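Long-range contacts in aldehyde dehydrogenase (Listeria monocytogenes, PDB 3K9D), which probably acts as an oxidoreductase on aldehyde or oxo groups, using NAD or NADP as electron acceptor: residues V14-I18 against Q185-H189; A77-V81 against I126-I131; S138-P143 against A171-M175; L414-L420 against S431-G435. All coordinates share one frame. Numbering follows the deposited sequence.

Contact 1 (V14-I18 against Q185-H189)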
loop_
_atom_site.group_PDB
_atom_site.type_symbol
_atom_site.label_atom_id
_atom_site.label_comp_id
_atom_site.label_asym_id
_atom_site.label_seq_id
_atom_site.Cartn_x
_atom_site.Cartn_y
_atom_site.Cartn_z
ATOM N N VAL A 14 4.929 -25.174 0.465
ATOM C CA VAL A 14 4.428 -23.815 0.320
ATOM C C VAL A 14 3.426 -23.654 -0.848
ATOM O O VAL A 14 2.366 -23.053 -0.682
ATOM C CB VAL A 14 5.626 -22.850 0.217
ATOM C CG1 VAL A 14 5.200 -21.500 -0.248
ATOM C CG2 VAL A 14 6.315 -22.758 1.573
ATOM N N ARG A 15 3.762 -24.207 -2.009
ATOM C CA ARG A 15 2.823 -24.295 -3.139
ATOM C C ARG A 15 1.525 -25.067 -2.805
ATOM O O ARG A 15 0.449 -24.650 -3.212
ATOM C CB ARG A 15 3.506 -24.931 -4.348
ATOM C CG ARG A 15 4.730 -24.176 -4.857
ATOM C CD ARG A 15 5.257 -24.837 -6.112
ATOM N NE ARG A 15 6.586 -24.374 -6.500
ATOM C CZ ARG A 15 7.335 -24.949 -7.445
ATOM N NH1 ARG A 15 6.903 -26.024 -8.081
ATOM N NH2 ARG A 15 8.531 -24.453 -7.749
ATOM N N ASN A 16 1.629 -26.161 -2.049
ATOM C CA ASN A 16 0.440 -26.905 -1.590
ATOM C C ASN A 16 -0.405 -26.068 -0.627
ATOM O O ASN A 16 -1.615 -25.956 -0.791
ATOM C CB ASN A 16 0.827 -28.236 -0.929
ATOM C CG ASN A 16 1.513 -29.196 -1.884
ATOM O OD1 ASN A 16 1.304 -29.149 -3.094
ATOM N ND2 ASN A 16 2.334 -30.080 -1.337
ATOM N N LEU A 17 0.262 -25.471 0.355
ATOM C CA LEU A 17 -0.361 -24.582 1.336
ATOM C C LEU A 17 -1.060 -23.361 0.729
ATOM O O LEU A 17 -2.158 -23.009 1.139
ATOM C CB LEU A 17 0.687 -24.134 2.376
ATOM C CG LEU A 17 1.227 -25.219 3.322
ATOM C CD1 LEU A 17 2.367 -24.676 4.168
ATOM C CD2 LEU A 17 0.137 -25.780 4.198
ATOM N N ILE A 18 -0.418 -22.719 -0.243
ATOM C CA ILE A 18 -1.025 -21.602 -0.973
ATOM C C ILE A 18 -2.270 -22.049 -1.778
ATOM O O ILE A 18 -3.314 -21.392 -1.730
ATOM C CB ILE A 18 0.026 -20.890 -1.866
ATOM C CG1 ILE A 18 0.964 -20.051 -1.000
ATOM C CG2 ILE A 18 -0.635 -20.008 -2.933
ATOM C CD1 ILE A 18 2.211 -19.658 -1.711
ATOM N N GLN A 185 9.465 -18.603 -1.871
ATOM C CA GLN A 185 8.369 -19.114 -2.690
ATOM C C GLN A 185 7.040 -18.553 -2.191
ATOM O O GLN A 185 6.205 -18.140 -2.993
ATOM C CB GLN A 185 8.361 -20.660 -2.724
ATOM C CG GLN A 185 7.178 -21.318 -3.471
ATOM C CD GLN A 185 7.094 -20.956 -4.968
ATOM O OE1 GLN A 185 7.531 -21.714 -5.814
ATOM N NE2 GLN A 185 6.516 -19.804 -5.282
ATOM N N LEU A 186 6.868 -18.493 -0.870
ATOM C CA LEU A 186 5.657 -17.914 -0.272
ATOM C C LEU A 186 5.451 -16.463 -0.658
ATOM O O LEU A 186 4.332 -16.055 -0.982
ATOM C CB LEU A 186 5.656 -18.048 1.258
ATOM C CG LEU A 186 4.458 -17.438 2.016
ATOM C CD1 LEU A 186 3.112 -18.141 1.680
ATOM C CD2 LEU A 186 4.677 -17.448 3.523
ATOM N N MET A 187 6.532 -15.689 -0.629
ATOM C CA MET A 187 6.459 -14.280 -0.939
ATOM C C MET A 187 6.266 -14.051 -2.447
ATOM O O MET A 187 5.491 -13.185 -2.827
ATOM C CB MET A 187 7.717 -13.526 -0.448
ATOM C CG MET A 187 7.869 -13.399 1.081
ATOM S SD MET A 187 9.290 -12.390 1.583
ATOM C CE MET A 187 10.627 -13.235 0.748
ATOM N N LYS A 188 6.985 -14.808 -3.281
ATOM C CA LYS A 188 6.983 -14.599 -4.757
ATOM C C LYS A 188 5.779 -15.169 -5.509
ATOM O O LYS A 188 5.457 -14.699 -6.605
ATOM C CB LYS A 188 8.279 -15.110 -5.407
ATOM C CG LYS A 188 9.495 -14.190 -5.200
ATOM C CD LYS A 188 10.751 -14.733 -5.879
ATOM C CE LYS A 188 11.967 -13.819 -5.671
ATOM N NZ LYS A 188 11.985 -12.610 -6.550
ATOM N N HIS A 189 5.120 -16.173 -4.930
ATOM C CA HIS A 189 3.988 -16.855 -5.575
ATOM C C HIS A 189 2.896 -15.926 -6.103
ATOM O O HIS A 189 2.551 -14.933 -5.468
ATOM C CB HIS A 189 3.356 -17.869 -4.628
ATOM C CG HIS A 189 2.780 -19.058 -5.327
ATOM N ND1 HIS A 189 1.521 -19.058 -5.889
ATOM C CD2 HIS A 189 3.301 -20.282 -5.577
ATOM C CE1 HIS A 189 1.285 -20.234 -6.441
ATOM N NE2 HIS A 189 2.350 -20.996 -6.267
#
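Side-chain conformations show how helix 6-28 meets the end of helix 180-188. Arg-15 leaves its backbone sideways, but an m rotamer followed by trans torsions carries its guanidinium across, so that NE donates a hydrogen bond to Gln-185 OE1 (2.9 Å). Gln-185 matches it by folding: chi1 is t and chi2 turns to p, and the bent aliphatic part leaves its CG 3.8 Å from Val-14 CG1. Beside this polar pair the contact is apolar. Both helices lie over the face of the central sheet that carries Val-140, a layered alpha/beta arrangement consistent with the Rossmann-like coenzyme domain of aldehyde dehydrogenases, and Leu-17 and Leu-186 both touch Val-140. Ile-18, with chi1 m and chi2 t, extends CD1 to 3.8 Å from Leu-186 CD1 and 3.6 Å from His-189 CB. His-189, the first residue to leave helical geometry, has an off-well chi1 of -148°; its ring receives a CH-pi contact from Ile-18 CG2, 4.1 Å from the centroid, while ND1 is hydrogen-bonded to Asp-191 N.

Contact 2 (A77-V81 against I126-I131)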
loop_
_atom_site.group_PDB
_atom_site.type_symbol
_atom_site.label_atom_id
_atom_site.label_comp_id
_atom_site.label_asym_id
_atom_site.label_seq_id
_atom_site.Cartn_x
_atom_site.Cartn_y
_atom_site.Cartn_z
ATOM N N ALA A 77 -3.306 -9.890 21.893
ATOM C CA ALA A 77 -3.537 -10.422 20.545
ATOM C C ALA A 77 -4.903 -11.074 20.324
ATOM O O ALA A 77 -5.425 -11.056 19.206
ATOM C CB ALA A 77 -2.479 -11.404 20.215
ATOM N N SER A 78 -5.457 -11.675 21.375
ATOM C CA SER A 78 -6.765 -12.317 21.295
ATOM C C SER A 78 -7.873 -11.341 21.722
ATOM O O SER A 78 -8.593 -10.822 20.863
ATOM C CB SER A 78 -6.798 -13.668 22.043
ATOM O OG SER A 78 -6.461 -13.543 23.417
ATOM N N LYS A 79 -7.967 -11.038 23.019
ATOM C CA LYS A 79 -9.080 -10.231 23.553
ATOM C C LYS A 79 -9.131 -8.782 23.077
ATOM O O LYS A 79 -10.202 -8.290 22.729
ATOM C CB LYS A 79 -9.125 -10.281 25.090
ATOM C CG LYS A 79 -9.776 -11.526 25.649
ATOM C CD LYS A 79 -11.306 -11.479 25.573
ATOM C CE LYS A 79 -11.892 -12.834 25.191
ATOM N NZ LYS A 79 -11.648 -13.141 23.740
ATOM N N HIS A 80 -7.986 -8.106 23.077
ATOM C CA HIS A 80 -7.929 -6.686 22.732
ATOM C C HIS A 80 -8.152 -6.432 21.227
ATOM O O HIS A 80 -8.873 -5.506 20.871
ATOM C CB HIS A 80 -6.599 -6.061 23.183
ATOM C CG HIS A 80 -6.458 -5.906 24.662
ATOM N ND1 HIS A 80 -6.412 -4.672 25.275
ATOM C CD2 HIS A 80 -6.311 -6.822 25.649
ATOM C CE1 HIS A 80 -6.256 -4.835 26.577
ATOM N NE2 HIS A 80 -6.188 -6.130 26.829
ATOM N N VAL A 81 -7.530 -7.254 20.371
ATOM C CA VAL A 81 -7.723 -7.184 18.905
ATOM C C VAL A 81 -9.181 -7.498 18.563
ATOM O O VAL A 81 -9.824 -6.748 17.828
ATOM C CB VAL A 81 -6.744 -8.135 18.132
ATOM C CG1 VAL A 81 -7.036 -8.158 16.636
ATOM C CG2 VAL A 81 -5.277 -7.747 18.383
ATOM N N ILE A 126 -1.867 -15.139 16.358
ATOM C CA ILE A 126 -3.264 -14.963 16.786
ATOM C C ILE A 126 -3.836 -13.714 16.142
ATOM O O ILE A 126 -4.894 -13.763 15.532
ATOM C CB ILE A 126 -3.400 -14.919 18.339
ATOM C CG1 ILE A 126 -3.199 -16.315 18.921
ATOM C CG2 ILE A 126 -4.770 -14.388 18.762
ATOM C CD1 ILE A 126 -2.827 -16.348 20.432
ATOM N N TYR A 127 -3.106 -12.612 16.281
ATOM C CA TYR A 127 -3.505 -11.297 15.800
ATOM C C TYR A 127 -3.663 -11.230 14.274
ATOM O O TYR A 127 -4.666 -10.739 13.810
ATOM C CB TYR A 127 -2.515 -10.236 16.317
ATOM C CG TYR A 127 -2.239 -9.096 15.367
ATOM C CD1 TYR A 127 -3.148 -8.043 15.218
ATOM C CD2 TYR A 127 -1.053 -9.059 14.622
ATOM C CE1 TYR A 127 -2.888 -6.984 14.319
ATOM C CE2 TYR A 127 -0.791 -8.009 13.728
ATOM C CZ TYR A 127 -1.703 -6.980 13.590
ATOM O OH TYR A 127 -1.428 -5.951 12.708
ATOM N N LYS A 128 -2.682 -11.741 13.528
ATOM C CA LYS A 128 -2.711 -11.728 12.051
ATOM C C LYS A 128 -3.848 -12.577 11.503
ATOM O O LYS A 128 -4.484 -12.195 10.529
ATOM C CB LYS A 128 -1.388 -12.215 11.449
ATOM C CG LYS A 128 -0.222 -11.268 11.639
ATOM C CD LYS A 128 0.962 -11.636 10.735
ATOM C CE LYS A 128 2.017 -10.510 10.761
ATOM N NZ LYS A 128 3.339 -10.886 10.201
ATOM N N THR A 129 -4.087 -13.720 12.147
ATOM C CA THR A 129 -5.149 -14.634 11.768
ATOM C C THR A 129 -6.485 -13.916 11.895
ATOM O O THR A 129 -7.245 -13.844 10.931
ATOM C CB THR A 129 -5.138 -15.899 12.630
ATOM O OG1 THR A 129 -3.933 -16.627 12.398
ATOM C CG2 THR A 129 -6.327 -16.809 12.282
ATOM N N LEU A 130 -6.730 -13.348 13.075
ATOM C CA LEU A 130 -7.963 -12.629 13.380
ATOM C C LEU A 130 -8.272 -11.525 12.392
ATOM O O LEU A 130 -9.401 -11.425 11.919
ATOM C CB LEU A 130 -7.881 -12.009 14.773
ATOM C CG LEU A 130 -8.142 -12.907 15.969
ATOM C CD1 LEU A 130 -7.567 -12.248 17.184
ATOM C CD2 LEU A 130 -9.612 -13.167 16.136
ATOM N N ILE A 131 -7.274 -10.700 12.081
ATOM C CA ILE A 131 -7.482 -9.594 11.135
ATOM C C ILE A 131 -7.625 -10.022 9.649
ATOM O O ILE A 131 -8.443 -9.457 8.923
ATOM C CB ILE A 131 -6.463 -8.418 11.352
ATOM C CG1 ILE A 131 -5.017 -8.839 11.043
ATOM C CG2 ILE A 131 -6.591 -7.885 12.799
ATOM C CD1 ILE A 131 -4.059 -7.697 10.913
#
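Two helical turns approach with their axes 9.1 Å apart and their N-to-C directions at 43°, and the closest backbones are those of Ala-77 and Tyr-127, whose CA atoms lie 4.8 Å apart. The motif is a helix pair laid against an alpha/beta core. Helix 121-134 is the helical crossover of a beta-alpha-beta unit between the parallel strands 102-116 and 138-143, in what is probably the Rossmann-like coenzyme domain of the family, and helix 67-85 packs against it. Residues 77-80 form a wider, pi-type turn.

A small residue, Ala-77, sits where the backbones come nearest. Ala-77 CB lies 4.1 Å from Tyr-127 CB and 4.0 Å from Ile-126 CG2, and the same CG2 is 3.9 Å from Ser-78 CB. One turn later Val-81 points toward the partner helix: its CG1 reaches Ile-131 CG2 (3.9 Å) and Leu-130 CD1 (4.2 Å), and its CG2 comes closest to Tyr-127 CD1, at 3.8 Å, with CG1 also near that ring. No hydrogen bond crosses the interface. The tyrosine's polar end is satisfied beyond it, through OH to Ile-434 O, and Ser-78 OG bonds to Asn-74 O. The buried carbonyl Ala-77 O has no polar partner in the model and instead faces hydrocarbon, with Ile-126 CG2 at 3.4 Å and Leu-130 CD1 at 3.2 Å.

Contact 3 (S138-P143 against A171-M175)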
loop_
_atom_site.group_PDB
_atom_site.type_symbol
_atom_site.label_atom_id
_atom_site.label_comp_id
_atom_site.label_asym_id
_atom_site.label_seq_id
_atom_site.Cartn_x
_atom_site.Cartn_y
_atom_site.Cartn_z
ATOM N N SER A 138 -7.587 -15.808 3.452
ATOM C CA SER A 138 -6.881 -16.928 4.059
ATOM C C SER A 138 -5.504 -16.431 4.461
ATOM O O SER A 138 -5.116 -15.323 4.074
ATOM C CB SER A 138 -6.749 -18.092 3.077
ATOM O OG SER A 138 -7.991 -18.767 2.917
ATOM N N ILE A 139 -4.763 -17.227 5.228
ATOM C CA ILE A 139 -3.399 -16.829 5.638
ATOM C C ILE A 139 -2.456 -18.048 5.753
ATOM O O ILE A 139 -2.843 -19.084 6.287
ATOM C CB ILE A 139 -3.418 -15.904 6.922
ATOM C CG1 ILE A 139 -2.026 -15.304 7.213
ATOM C CG2 ILE A 139 -4.066 -16.626 8.166
ATOM C CD1 ILE A 139 -2.045 -14.079 8.097
ATOM N N VAL A 140 -1.249 -17.935 5.195
ATOM C CA VAL A 140 -0.229 -18.991 5.304
ATOM C C VAL A 140 1.005 -18.401 5.979
ATOM O O VAL A 140 1.572 -17.425 5.491
ATOM C CB VAL A 140 0.187 -19.592 3.918
ATOM C CG1 VAL A 140 1.093 -20.799 4.117
ATOM C CG2 VAL A 140 -1.030 -20.024 3.095
ATOM N N PHE A 141 1.406 -18.993 7.102
ATOM C CA PHE A 141 2.502 -18.469 7.908
ATOM C C PHE A 141 3.873 -19.013 7.572
ATOM O O PHE A 141 4.045 -20.199 7.290
ATOM C CB PHE A 141 2.233 -18.650 9.415
ATOM C CG PHE A 141 1.070 -17.833 9.922
ATOM C CD1 PHE A 141 1.184 -16.455 10.069
ATOM C CD2 PHE A 141 -0.136 -18.433 10.222
ATOM C CE1 PHE A 141 0.112 -15.681 10.528
ATOM C CE2 PHE A 141 -1.215 -17.676 10.673
ATOM C CZ PHE A 141 -1.083 -16.292 10.826
ATOM N N SER A 142 4.841 -18.100 7.639
ATOM C CA SER A 142 6.253 -18.416 7.639
ATOM C C SER A 142 6.794 -18.253 9.065
ATOM O O SER A 142 6.935 -17.128 9.556
ATOM C CB SER A 142 7.010 -17.481 6.690
ATOM O OG SER A 142 8.371 -17.825 6.660
ATOM N N PRO A 143 7.079 -19.381 9.737
ATOM C CA PRO A 143 7.605 -19.361 11.104
ATOM C C PRO A 143 9.102 -19.108 11.172
ATOM O O PRO A 143 9.865 -19.628 10.356
ATOM C CB PRO A 143 7.269 -20.771 11.629
ATOM C CG PRO A 143 7.255 -21.630 10.403
ATOM C CD PRO A 143 6.871 -20.756 9.238
ATOM N N ALA A 171 -7.597 -22.678 5.235
ATOM C CA ALA A 171 -7.660 -21.215 5.327
ATOM C C ALA A 171 -6.644 -20.648 6.292
ATOM O O ALA A 171 -6.246 -19.497 6.159
ATOM C CB ALA A 171 -9.046 -20.764 5.722
ATOM N N ILE A 172 -6.244 -21.442 7.279
ATOM C CA ILE A 172 -5.216 -21.016 8.247
ATOM C C ILE A 172 -4.155 -22.100 8.327
ATOM O O ILE A 172 -4.425 -23.211 8.796
ATOM C CB ILE A 172 -5.818 -20.754 9.668
ATOM C CG1 ILE A 172 -6.934 -19.701 9.591
ATOM C CG2 ILE A 172 -4.707 -20.362 10.660
ATOM C CD1 ILE A 172 -7.967 -19.838 10.658
ATOM N N SER A 173 -2.963 -21.794 7.841
ATOM C CA SER A 173 -1.915 -22.797 7.750
ATOM C C SER A 173 -0.538 -22.224 8.049
ATOM O O SER A 173 -0.379 -21.014 8.200
ATOM C CB SER A 173 -1.949 -23.497 6.375
ATOM O OG SER A 173 -1.697 -22.577 5.318
ATOM N N CYS A 174 0.458 -23.101 8.114
ATOM C CA CYS A 174 1.810 -22.708 8.457
ATOM C C CYS A 174 2.773 -23.686 7.819
ATOM O O CYS A 174 2.515 -24.896 7.838
ATOM C CB CYS A 174 1.975 -22.753 9.988
ATOM S SG CYS A 174 3.509 -22.070 10.666
ATOM N N MET A 175 3.858 -23.163 7.239
ATOM C CA MET A 175 5.011 -23.981 6.830
ATOM C C MET A 175 5.529 -24.787 8.027
ATOM O O MET A 175 5.709 -24.242 9.124
ATOM C CB MET A 175 6.150 -23.095 6.307
ATOM C CG MET A 175 5.792 -22.177 5.132
ATOM S SD MET A 175 7.020 -20.905 4.828
ATOM C CE MET A 175 8.486 -21.928 4.692
#
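Neighbouring parallel strands joined by a helix form the classic beta-alpha-beta unit, here strand 138-143, helix 148-164 and strand 172-174, within what is probably the Rossmann-like coenzyme domain. Met-175, Phe-141 and Ser-173 bury the largest areas in the pairing, and they also carry much of its bonding. Phe-141 is the hub of the register: its N donates to Ser-173 O (2.9 Å), and its O accepts from Met-175 N (3.0 Å). Ile-139 does the same two residues earlier, with its N bonded to Ala-171 O at 2.9 Å and its O accepting from Ser-173 N at 3.1 Å. Ser-173 is thus held through both its amide and its carbonyl, as alternate residues of a parallel strand are.

Side chains alternate between the faces. Phe-141, with Ile-139, Ile-172 and Cys-174, faces helices 121-134 and 148-164; Ile-172 CG2 meets the edge of the phenylalanine ring, 4.4 Å from Phe-141 CE2, and Phe-141 CB lies 3.9 Å from Cys-174 SG. Ser-173 points to the other face with Val-140, where its OG is 3.5 Å from Val-140 CG2; helix 6-28 covers Val-140 there. Met-175, just past the strand, closes the end of the pair and also touches Val-14. Its CB packs 3.8 Å from Pro-143 CD, and its O lies 3.3 Å from Pro-143 CG.

Contact 4 (L414-L420 against S431-G435)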
loop_
_atom_site.group_PDB
_atom_site.type_symbol
_atom_site.label_atom_id
_atom_site.label_comp_id
_atom_site.label_asym_id
_atom_site.label_seq_id
_atom_site.Cartn_x
_atom_site.Cartn_y
_atom_site.Cartn_z
ATOM N N LEU A 414 -4.615 3.863 20.059
ATOM C CA LEU A 414 -4.178 3.471 18.714
ATOM C C LEU A 414 -4.806 2.132 18.339
ATOM O O LEU A 414 -5.283 1.387 19.212
ATOM C CB LEU A 414 -2.655 3.357 18.631
ATOM C CG LEU A 414 -1.759 4.591 18.759
ATOM C CD1 LEU A 414 -0.305 4.200 18.577
ATOM C CD2 LEU A 414 -2.142 5.692 17.749
ATOM N N VAL A 415 -4.821 1.825 17.045
ATOM C CA VAL A 415 -5.331 0.534 16.600
ATOM C C VAL A 415 -4.488 -0.580 17.244
ATOM O O VAL A 415 -3.264 -0.552 17.147
ATOM C CB VAL A 415 -5.403 0.431 15.046
ATOM C CG1 VAL A 415 -5.710 -0.995 14.614
ATOM C CG2 VAL A 415 -6.483 1.377 14.491
ATOM N N PRO A 416 -5.148 -1.528 17.950
ATOM C CA PRO A 416 -4.429 -2.642 18.573
ATOM C C PRO A 416 -3.811 -3.559 17.522
ATOM O O PRO A 416 -4.541 -4.168 16.727
ATOM C CB PRO A 416 -5.516 -3.390 19.361
ATOM C CG PRO A 416 -6.692 -2.512 19.372
ATOM C CD PRO A 416 -6.600 -1.606 18.199
ATOM N N ALA A 417 -2.479 -3.656 17.534
ATOM C CA ALA A 417 -1.741 -4.364 16.495
ATOM C C ALA A 417 -0.348 -4.781 16.920
ATOM O O ALA A 417 0.305 -4.122 17.739
ATOM C CB ALA A 417 -1.657 -3.515 15.206
ATOM N N LEU A 418 0.121 -5.864 16.315
ATOM C CA LEU A 418 1.488 -6.299 16.505
ATOM C C LEU A 418 2.303 -6.169 15.219
ATOM O O LEU A 418 3.485 -6.512 15.192
ATOM C CB LEU A 418 1.520 -7.717 17.095
ATOM C CG LEU A 418 0.992 -7.780 18.537
ATOM C CD1 LEU A 418 0.564 -9.194 18.885
ATOM C CD2 LEU A 418 1.990 -7.262 19.553
ATOM N N THR A 419 1.657 -5.657 14.165
ATOM C CA THR A 419 2.350 -5.197 12.947
ATOM C C THR A 419 2.226 -3.678 12.840
ATOM O O THR A 419 1.163 -3.133 12.548
ATOM C CB THR A 419 1.866 -5.942 11.672
ATOM O OG1 THR A 419 2.229 -7.318 11.789
ATOM C CG2 THR A 419 2.512 -5.377 10.388
ATOM N N LEU A 420 3.341 -3.016 13.120
ATOM C CA LEU A 420 3.393 -1.584 13.240
ATOM C C LEU A 420 4.129 -1.056 12.014
ATOM O O LEU A 420 5.349 -1.190 11.913
ATOM C CB LEU A 420 4.109 -1.207 14.559
ATOM C CG LEU A 420 3.609 -1.894 15.852
ATOM C CD1 LEU A 420 4.311 -1.358 17.104
ATOM C CD2 LEU A 420 2.122 -1.740 16.032
ATOM N N SER A 431 1.900 3.379 7.306
ATOM C CA SER A 431 2.309 3.845 8.627
ATOM C C SER A 431 1.326 3.337 9.685
ATOM O O SER A 431 1.422 3.692 10.866
ATOM C CB SER A 431 2.322 5.377 8.649
ATOM O OG SER A 431 1.042 5.884 8.292
ATOM N N ASP A 432 0.371 2.510 9.261
ATOM C CA ASP A 432 -0.688 2.109 10.174
ATOM C C ASP A 432 -0.243 1.038 11.156
ATOM O O ASP A 432 0.689 0.265 10.889
ATOM C CB ASP A 432 -1.945 1.658 9.418
ATOM C CG ASP A 432 -2.497 2.745 8.488
ATOM O OD1 ASP A 432 -2.230 3.947 8.708
ATOM O OD2 ASP A 432 -3.197 2.388 7.527
ATOM N N ASN A 433 -0.892 1.039 12.317
ATOM C CA ASN A 433 -0.997 -0.167 13.127
ATOM C C ASN A 433 -2.024 -0.965 12.380
ATOM O O ASN A 433 -3.188 -0.577 12.301
ATOM C CB ASN A 433 -1.525 0.164 14.522
ATOM C CG ASN A 433 -0.432 0.631 15.481
ATOM O OD1 ASN A 433 0.542 1.258 15.082
ATOM N ND2 ASN A 433 -0.606 0.333 16.761
ATOM N N ILE A 434 -1.618 -2.073 11.799
ATOM C CA ILE A 434 -2.487 -2.610 10.780
ATOM C C ILE A 434 -3.525 -3.598 11.294
ATOM O O ILE A 434 -3.336 -4.268 12.328
ATOM C CB ILE A 434 -1.746 -3.022 9.478
ATOM C CG1 ILE A 434 -1.069 -4.372 9.597
ATOM C CG2 ILE A 434 -0.842 -1.897 8.986
ATOM C CD1 ILE A 434 -1.826 -5.398 8.800
ATOM N N GLY A 435 -4.661 -3.579 10.604
ATOM C CA GLY A 435 -5.821 -4.379 10.957
ATOM C C GLY A 435 -6.612 -4.699 9.713
ATOM O O GLY A 435 -6.061 -4.660 8.613
HETATM O O HOH W 1 -5.403 -4.771 14.297
#
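A loop without regular secondary structure can still be held precisely if a few side chains and carbonyls tie its two limbs together by hydrogen bonds, and residues 431-435 do this to 414-420. The first two residues serve the subunit interface: Ser-431 OG bonds to Ile-442 O of the second subunit, and Asp-432 OD1 forms a salt bridge with Arg-444 of that subunit, while OD2 accepts from Asn-438 ND2.

Asn-433 then turns the chain into the contact, burying far more surface than any other residue in it. Its ND2 donates to Val-415 O (2.8 Å) and, outside these segments, to Gly-407 O, while OD1 takes a hydrogen bond from Arg-396. Its CB rests 3.7 Å from Ala-417 CB, and Leu-420 CD2 approaches its ND2 to 3.5 Å. A single backbone bridge pairs it with Leu-420.

Next, Ile-434 N donates to Thr-419 O (3.1 Å), and Ile-434 CG1 packs 3.8 Å from Thr-419 CG2. One water donates to both Pro-416 O (2.6 Å) and Ile-434 O (2.9 Å). At Gly-435 the N bonds to Asn-438 OD1.

The pair lies between the fold's two sheet systems: Ala-417 and Thr-419 touch helix 121-134, Val-415 and Pro-416 touch helix 67-85, and Leu-414 and Leu-420 reach strand 396-399, outermost within this chain in the parallel sheet, which in this family belongs to the catalytic domain.

Overall arrangement
Chemistry follows the elements that meet more than depth across these contacts. Contacts 2 and 3 are buried: the first is almost wholly apolar between helices, the second a backbone ladder between strands. They meet where Thr-129 and Lys-128 of helix 121-134 pack on Phe-141. Contact 1 is partly exposed and adds one polar side-chain bond at its exposed side; it lies on the other face of the same sheet from contact 2, about 23 Å away centre to centre, and touches contact 3 through Val-14 and Met-175. Contact 4, also buried, replaces regular structure with side-chain, backbone and water links. It joins contact 2 through Tyr-127 and alone among the four reaches the second subunit.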